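Local structure of uncharacterized protein conserved in bacteria (4FZQ) at residues K17-D23 and N70-G76; K41-Q47 and N59-V65. The protein is a G5-domain fragment of surface antigen HP0197, which mediates attachment of Streptococcus suis to host cells, probably through binding to cell-surface glycans. The protein carries 1 engineered substitution. The contacts are given in a common frame with arbitrary orientation. Numbering follows the deposited sequence.

Contact 1: K17-D23 and N70-G76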
loop_
_atom_site.group_PDB
_atom_site.type_symbol
_atom_site.label_atom_id
_atom_site.label_comp_id
_atom_site.label_asym_id
_atom_site.label_seq_id
_atom_site.Cartn_x
_atom_site.Cartn_y
_atom_site.Cartn_z
ATOM N N LYS A 17 13.031 -1.671 5.393
ATOM C CA LYS A 17 13.230 -0.530 6.264
ATOM C C LYS A 17 14.387 0.259 5.669
ATOM O O LYS A 17 15.388 -0.328 5.249
ATOM C CB LYS A 17 13.579 -0.979 7.681
ATOM C CG LYS A 17 12.478 -1.746 8.395
ATOM C CD LYS A 17 12.930 -2.102 9.806
ATOM C CE LYS A 17 11.871 -2.885 10.558
ATOM N NZ LYS A 17 11.689 -4.228 9.953
ATOM N N GLU A 18 14.253 1.583 5.616
ATOM C CA GLU A 18 15.310 2.403 5.053
ATOM C C GLU A 18 15.888 3.367 6.071
ATOM O O GLU A 18 15.187 4.235 6.598
ATOM C CB GLU A 18 14.795 3.197 3.852
ATOM C CG GLU A 18 15.907 3.785 2.982
ATOM C CD GLU A 18 15.383 4.631 1.823
ATOM O OE1 GLU A 18 14.968 5.783 2.063
ATOM O OE2 GLU A 18 15.377 4.145 0.671
ATOM N N GLU A 19 17.176 3.221 6.336
ATOM C CA GLU A 19 17.844 4.100 7.272
ATOM C C GLU A 19 18.428 5.298 6.529
ATOM O O GLU A 19 19.030 5.136 5.470
ATOM C CB GLU A 19 18.975 3.355 7.980
ATOM C CG GLU A 19 19.785 4.241 8.880
ATOM C CD GLU A 19 20.912 3.516 9.575
ATOM O OE1 GLU A 19 21.121 2.311 9.296
ATOM O OE2 GLU A 19 21.590 4.161 10.405
ATOM N N ILE A 20 18.215 6.502 7.057
ATOM C CA ILE A 20 18.790 7.700 6.457
ATOM C C ILE A 20 19.920 8.053 7.412
ATOM O O ILE A 20 19.709 8.304 8.599
ATOM C CB ILE A 20 17.798 8.889 6.354
ATOM C CG1 ILE A 20 16.791 8.658 5.228
ATOM C CG2 ILE A 20 18.558 10.161 5.995
ATOM C CD1 ILE A 20 17.312 8.323 3.846
ATOM N N ARG A 21 21.127 8.060 6.876
ATOM C CA ARG A 21 22.316 8.317 7.661
ATOM C C ARG A 21 23.016 9.569 7.126
ATOM O O ARG A 21 23.050 9.795 5.921
ATOM C CB ARG A 21 23.198 7.073 7.544
ATOM C CG ARG A 21 24.348 6.968 8.488
ATOM C CD ARG A 21 25.027 5.609 8.322
ATOM N NE ARG A 21 24.193 4.506 8.791
ATOM C CZ ARG A 21 24.620 3.255 8.923
ATOM N NH1 ARG A 21 25.874 2.951 8.618
ATOM N NH2 ARG A 21 23.804 2.309 9.374
ATOM N N TYR A 22 23.546 10.399 8.020
ATOM C CA TYR A 22 24.240 11.622 7.604
ATOM C C TYR A 22 25.743 11.410 7.505
ATOM O O TYR A 22 26.336 10.747 8.346
ATOM C CB TYR A 22 23.977 12.773 8.591
ATOM C CG TYR A 22 24.818 14.028 8.335
ATOM C CD1 TYR A 22 24.827 14.647 7.082
ATOM C CD2 TYR A 22 25.572 14.611 9.355
ATOM C CE1 TYR A 22 25.557 15.816 6.853
ATOM C CE2 TYR A 22 26.307 15.779 9.139
ATOM C CZ TYR A 22 26.295 16.382 7.887
ATOM O OH TYR A 22 26.992 17.559 7.668
ATOM N N ASP A 23 26.347 11.982 6.471
ATOM C CA ASP A 23 27.787 11.896 6.269
ATOM C C ASP A 23 28.243 13.314 5.941
ATOM O O ASP A 23 27.868 13.867 4.908
ATOM C CB ASP A 23 28.108 10.945 5.109
ATOM C CG ASP A 23 29.606 10.806 4.852
ATOM O OD1 ASP A 23 29.982 9.982 3.983
ATOM O OD2 ASP A 23 30.406 11.513 5.509
ATOM N N ASN A 70 18.448 -3.726 6.506
ATOM C CA ASN A 70 18.132 -2.339 6.177
ATOM C C ASN A 70 18.743 -1.840 4.877
ATOM O O ASN A 70 19.832 -2.247 4.473
ATOM C CB ASN A 70 18.606 -1.377 7.271
ATOM C CG ASN A 70 17.717 -1.375 8.495
ATOM O OD1 ASN A 70 16.637 -1.970 8.505
ATOM N ND2 ASN A 70 18.168 -0.685 9.543
ATOM N N ARG A 71 18.013 -0.945 4.230
ATOM C CA ARG A 71 18.480 -0.293 3.033
ATOM C C ARG A 71 19.075 0.956 3.690
ATOM O O ARG A 71 18.417 1.593 4.521
ATOM C CB ARG A 71 17.285 0.068 2.160
ATOM C CG ARG A 71 17.590 0.886 0.920
ATOM C CD ARG A 71 16.302 1.153 0.154
ATOM N NE ARG A 71 16.474 2.152 -0.896
ATOM C CZ ARG A 71 17.185 1.960 -2.002
ATOM N NH1 ARG A 71 17.789 0.795 -2.206
ATOM N NH2 ARG A 71 17.300 2.935 -2.896
ATOM N N ILE A 72 20.315 1.298 3.377
ATOM C CA ILE A 72 20.901 2.477 3.996
ATOM C C ILE A 72 21.132 3.597 2.991
ATOM O O ILE A 72 21.866 3.426 2.012
ATOM C CB ILE A 72 22.254 2.161 4.700
ATOM C CG1 ILE A 72 22.030 1.349 5.977
ATOM C CG2 ILE A 72 22.944 3.447 5.099
ATOM C CD1 ILE A 72 20.600 1.038 6.432
ATOM N N LEU A 73 20.502 4.740 3.238
ATOM C CA LEU A 73 20.672 5.893 2.369
ATOM C C LEU A 73 21.577 6.878 3.107
ATOM O O LEU A 73 21.296 7.259 4.244
ATOM C CB LEU A 73 19.327 6.552 2.058
ATOM C CG LEU A 73 19.412 7.586 0.926
ATOM C CD1 LEU A 73 19.590 6.841 -0.390
ATOM C CD2 LEU A 73 18.164 8.455 0.873
ATOM N N VAL A 74 22.670 7.271 2.464
ATOM C CA VAL A 74 23.624 8.201 3.063
ATOM C C VAL A 74 23.554 9.541 2.335
ATOM O O VAL A 74 23.690 9.599 1.116
ATOM C CB VAL A 74 25.073 7.641 2.983
ATOM C CG1 VAL A 74 26.007 8.509 3.794
ATOM C CG2 VAL A 74 25.121 6.208 3.513
ATOM N N LYS A 75 23.329 10.618 3.081
ATOM C CA LYS A 75 23.234 11.939 2.480
ATOM C C LYS A 75 24.074 12.992 3.200
ATOM O O LYS A 75 24.571 12.777 4.319
ATOM C CB LYS A 75 21.776 12.379 2.422
ATOM C CG LYS A 75 21.071 12.327 3.754
ATOM C CD LYS A 75 19.612 12.729 3.612
ATOM C CE LYS A 75 19.471 14.166 3.160
ATOM N NZ LYS A 75 18.045 14.589 3.112
ATOM N N GLY A 76 24.212 14.140 2.545
ATOM C CA GLY A 76 25.016 15.214 3.086
ATOM C C GLY A 76 24.267 16.249 3.887
ATOM O O GLY A 76 24.665 17.412 3.925
#

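Contact 2: K41-Q47 and N59-V65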
loop_
_atom_site.group_PDB
_atom_site.type_symbol
_atom_site.label_atom_id
_atom_site.label_comp_id
_atom_site.label_asym_id
_atom_site.label_seq_id
_atom_site.Cartn_x
_atom_site.Cartn_y
_atom_site.Cartn_z
ATOM N N LYS A 41 10.679 -10.876 6.796
ATOM C CA LYS A 41 9.765 -11.944 6.443
ATOM C C LYS A 41 8.747 -12.303 7.526
ATOM O O LYS A 41 9.064 -12.327 8.714
ATOM C CB LYS A 41 10.620 -13.161 6.098
ATOM C CG LYS A 41 9.988 -14.191 5.210
ATOM C CD LYS A 41 11.062 -15.172 4.724
ATOM C CE LYS A 41 12.111 -14.465 3.855
ATOM N NZ LYS A 41 13.148 -15.397 3.326
ATOM N N LYS A 42 7.520 -12.571 7.105
ATOM C CA LYS A 42 6.469 -12.984 8.030
ATOM C C LYS A 42 5.947 -14.303 7.484
ATOM O O LYS A 42 5.243 -14.335 6.479
ATOM C CB LYS A 42 5.353 -11.960 8.075
ATOM C CG LYS A 42 4.161 -12.347 8.922
ATOM C CD LYS A 42 3.131 -11.232 8.853
ATOM C CE LYS A 42 1.774 -11.668 9.362
ATOM N NZ LYS A 42 0.712 -10.691 8.947
ATOM N N VAL A 43 6.326 -15.397 8.135
ATOM C CA VAL A 43 5.903 -16.724 7.703
ATOM C C VAL A 43 4.807 -17.310 8.583
ATOM O O VAL A 43 4.973 -17.439 9.795
ATOM C CB VAL A 43 7.070 -17.709 7.705
ATOM C CG1 VAL A 43 6.581 -19.068 7.316
ATOM C CG2 VAL A 43 8.148 -17.240 6.754
ATOM N N SER A 44 3.686 -17.653 7.964
ATOM C CA SER A 44 2.580 -18.245 8.686
ATOM C C SER A 44 2.416 -19.688 8.239
ATOM O O SER A 44 2.489 -19.994 7.043
ATOM C CB SER A 44 1.285 -17.482 8.413
ATOM O OG SER A 44 1.391 -16.131 8.784
ATOM N N VAL A 45 2.219 -20.577 9.206
ATOM C CA VAL A 45 1.992 -21.980 8.898
ATOM C C VAL A 45 0.519 -22.219 9.184
ATOM O O VAL A 45 0.039 -21.927 10.283
ATOM C CB VAL A 45 2.827 -22.915 9.783
ATOM C CG1 VAL A 45 2.424 -24.368 9.518
ATOM C CG2 VAL A 45 4.302 -22.725 9.496
ATOM N N TYR A 46 -0.197 -22.726 8.187
ATOM C CA TYR A 46 -1.621 -22.989 8.337
ATOM C C TYR A 46 -1.904 -24.462 8.242
ATOM O O TYR A 46 -1.063 -25.244 7.786
ATOM C CB TYR A 46 -2.431 -22.310 7.231
ATOM C CG TYR A 46 -2.412 -20.804 7.251
ATOM C CD1 TYR A 46 -1.438 -20.090 6.556
ATOM C CD2 TYR A 46 -3.372 -20.093 7.966
ATOM C CE1 TYR A 46 -1.425 -18.691 6.574
ATOM C CE2 TYR A 46 -3.369 -18.710 7.991
ATOM C CZ TYR A 46 -2.395 -18.012 7.292
ATOM O OH TYR A 46 -2.396 -16.639 7.306
ATOM N N GLN A 47 -3.102 -24.841 8.678
ATOM C CA GLN A 47 -3.526 -26.227 8.562
ATOM C C GLN A 47 -4.920 -26.238 7.965
ATOM O O GLN A 47 -5.836 -25.606 8.487
ATOM C CB GLN A 47 -3.553 -26.942 9.895
ATOM C CG GLN A 47 -3.662 -28.428 9.679
ATOM C CD GLN A 47 -3.727 -29.213 10.956
ATOM O OE1 GLN A 47 -3.364 -30.386 10.982
ATOM N NE2 GLN A 47 -4.203 -28.583 12.023
ATOM N N ASN A 59 -6.818 -23.449 10.040
ATOM C CA ASN A 59 -6.351 -22.855 11.278
ATOM C C ASN A 59 -4.931 -22.345 11.091
ATOM O O ASN A 59 -4.150 -22.888 10.297
ATOM C CB ASN A 59 -6.338 -23.871 12.425
ATOM C CG ASN A 59 -7.722 -24.340 12.831
ATOM O OD1 ASN A 59 -8.695 -23.596 12.766
ATOM N ND2 ASN A 59 -7.804 -25.582 13.284
ATOM N N LEU A 60 -4.606 -21.292 11.831
ATOM C CA LEU A 60 -3.277 -20.710 11.810
ATOM C C LEU A 60 -2.509 -21.436 12.918
ATOM O O LEU A 60 -2.902 -21.395 14.075
ATOM C CB LEU A 60 -3.358 -19.215 12.122
ATOM C CG LEU A 60 -2.015 -18.501 12.308
ATOM C CD1 LEU A 60 -1.256 -18.481 10.981
ATOM C CD2 LEU A 60 -2.251 -17.080 12.806
ATOM N N LEU A 61 -1.429 -22.110 12.558
ATOM C CA LEU A 61 -0.638 -22.845 13.523
ATOM C C LEU A 61 0.451 -22.005 14.182
ATOM O O LEU A 61 0.690 -22.129 15.386
ATOM C CB LEU A 61 -0.012 -24.062 12.847
ATOM C CG LEU A 61 -0.644 -25.437 13.092
ATOM C CD1 LEU A 61 -2.154 -25.334 13.228
ATOM C CD2 LEU A 61 -0.236 -26.360 11.953
ATOM N N SER A 62 1.111 -21.154 13.395
ATOM C CA SER A 62 2.170 -20.302 13.916
ATOM C C SER A 62 2.475 -19.143 12.991
ATOM O O SER A 62 2.181 -19.182 11.797
ATOM C CB SER A 62 3.442 -21.111 14.140
ATOM O OG SER A 62 3.878 -21.715 12.937
ATOM N N GLU A 63 3.095 -18.118 13.557
ATOM C CA GLU A 63 3.430 -16.920 12.817
ATOM C C GLU A 63 4.815 -16.459 13.283
ATOM O O GLU A 63 5.009 -16.096 14.449
ATOM C CB GLU A 63 2.357 -15.874 13.106
ATOM C CG GLU A 63 2.287 -14.702 12.173
ATOM C CD GLU A 63 1.114 -13.803 12.512
ATOM O OE1 GLU A 63 -0.043 -14.224 12.293
ATOM O OE2 GLU A 63 1.343 -12.679 13.015
ATOM N N THR A 64 5.770 -16.494 12.360
ATOM C CA THR A 64 7.150 -16.120 12.627
ATOM C C THR A 64 7.554 -14.859 11.875
ATOM O O THR A 64 7.412 -14.784 10.664
ATOM C CB THR A 64 8.089 -17.247 12.197
ATOM O OG1 THR A 64 7.755 -18.444 12.909
ATOM C CG2 THR A 64 9.542 -16.871 12.460
ATOM N N VAL A 65 8.065 -13.871 12.595
ATOM C CA VAL A 65 8.494 -12.631 11.969
ATOM C C VAL A 65 10.009 -12.516 12.065
ATOM O O VAL A 65 10.559 -12.503 13.159
ATOM C CB VAL A 65 7.847 -11.412 12.650
ATOM C CG1 VAL A 65 8.533 -10.141 12.203
ATOM C CG2 VAL A 65 6.371 -11.347 12.290
HETATM O O HOH W 1 5.371 -19.458 11.804
HETATM O O HOH W 2 -0.145 -14.580 9.893
#

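Contact 1: K17-D23 and N70-G76
This is the parallel pair of the mixed, three-stranded sheet at one end of the elongated, helix-free G5 domain: strand 18-22 lies beside strand 71-75, the axes of these short segments passing 4.6 Å apart at 23°. Strand 31-35 covers the other edge of 71-75, so the C-terminal strand is central. The ladder is regular, with the odd-numbered residues of 17-23 doing the bonding. Arg71 N donates to Lys17 O (2.9 Å), Glu19 N to Arg71 O (2.7 Å), Leu73 N to Glu19 O (2.7 Å) and Arg21 N to Leu73 O (2.8 Å); Lys75 N to Arg21 O (3.0 Å) and Asp23 N to Lys75 O (2.9 Å) finish it. On the face carrying Glu18, Ile20 and Tyr22, the aliphatic part of Lys75 lies along Ile20, with Lys75 CD 3.7 Å from Ile20 CG2, while its ammonium reaches Glu79. The other face holds Glu19, Arg21, Ile72 and Val74. There Arg21 NH2 grips Glu19 OE1 at 2.7 Å, and one face of the guanidinium rests over Ile72 CG1; Glu19 also forms a salt bridge with Lys30 of the second subunit, to which the backbones of Glu18 and Ile20 are hydrogen-bonded. At the start of the ladder a salt bridge ties the strands side chain to side chain: Arg71 NE donates to Glu18 OE2 at 2.8 Å, the carboxylate sitting at the edge of the guanidinium.

Contact 2: K41-Q47 and N59-V65
Segments 41-47 and 59-65 lie on the arms of the antiparallel hairpin 41-50/55-66, interrupted by a classic bulge. Val43 and Thr64 make a full hydrogen-bonded pair, Val43 N to Thr64 O and Thr64 N to Val43 O, both 2.8 Å; Gln47 and Asn59 do likewise, with Gln47 N to Asn59 O at 2.7 Å and Asn59 N to Gln47 O at 2.8 Å. Between them the register slips: Leu61 and Ser62 both face Val45, whose O takes Leu61 N at 2.7 Å and, weakly, Ser62 N at 3.4 Å, while Val45 N donates to Ser62 O (2.9 Å). One water donates to Val43 O (2.9 Å) and also bonds Ser62 OG (2.9 Å) and Thr64 OG1 (2.8 Å), which hydrogen-bonds Thr64 OG1 of the third subunit too. A second links Ser44 OG and Glu63 OE1, both at a short 2.4 Å. Leu60 CD1 lies over one face of the Tyr46 ring in a CH-pi contact, 4.0 Å from its centroid. Strand 4-13 bonds the far edge of 41-50, while Ser62 to Val65 pair antiparallel with the third subunit, extending the sheet across the interface.

The two contacts belong to separate sheets of one G5 domain, on opposite sides of the chain's centre. Their centres are 31 Å apart and their nearest atoms about 7 Å, without touching, consistent with an elongated domain whose two sheets lie at either end. Along the chain the order is 17-23, 41-47, 59-65, 70-76: the local hairpin of contact 2 falls wholly between the partners of contact 1, which are 47 residues apart. The chain leaves the hairpin by strand 55-66 and enters strand 71-75 next, so the last strand returns to pair with 18-22. Contact 1 meets the second subunit and contact 2 the third.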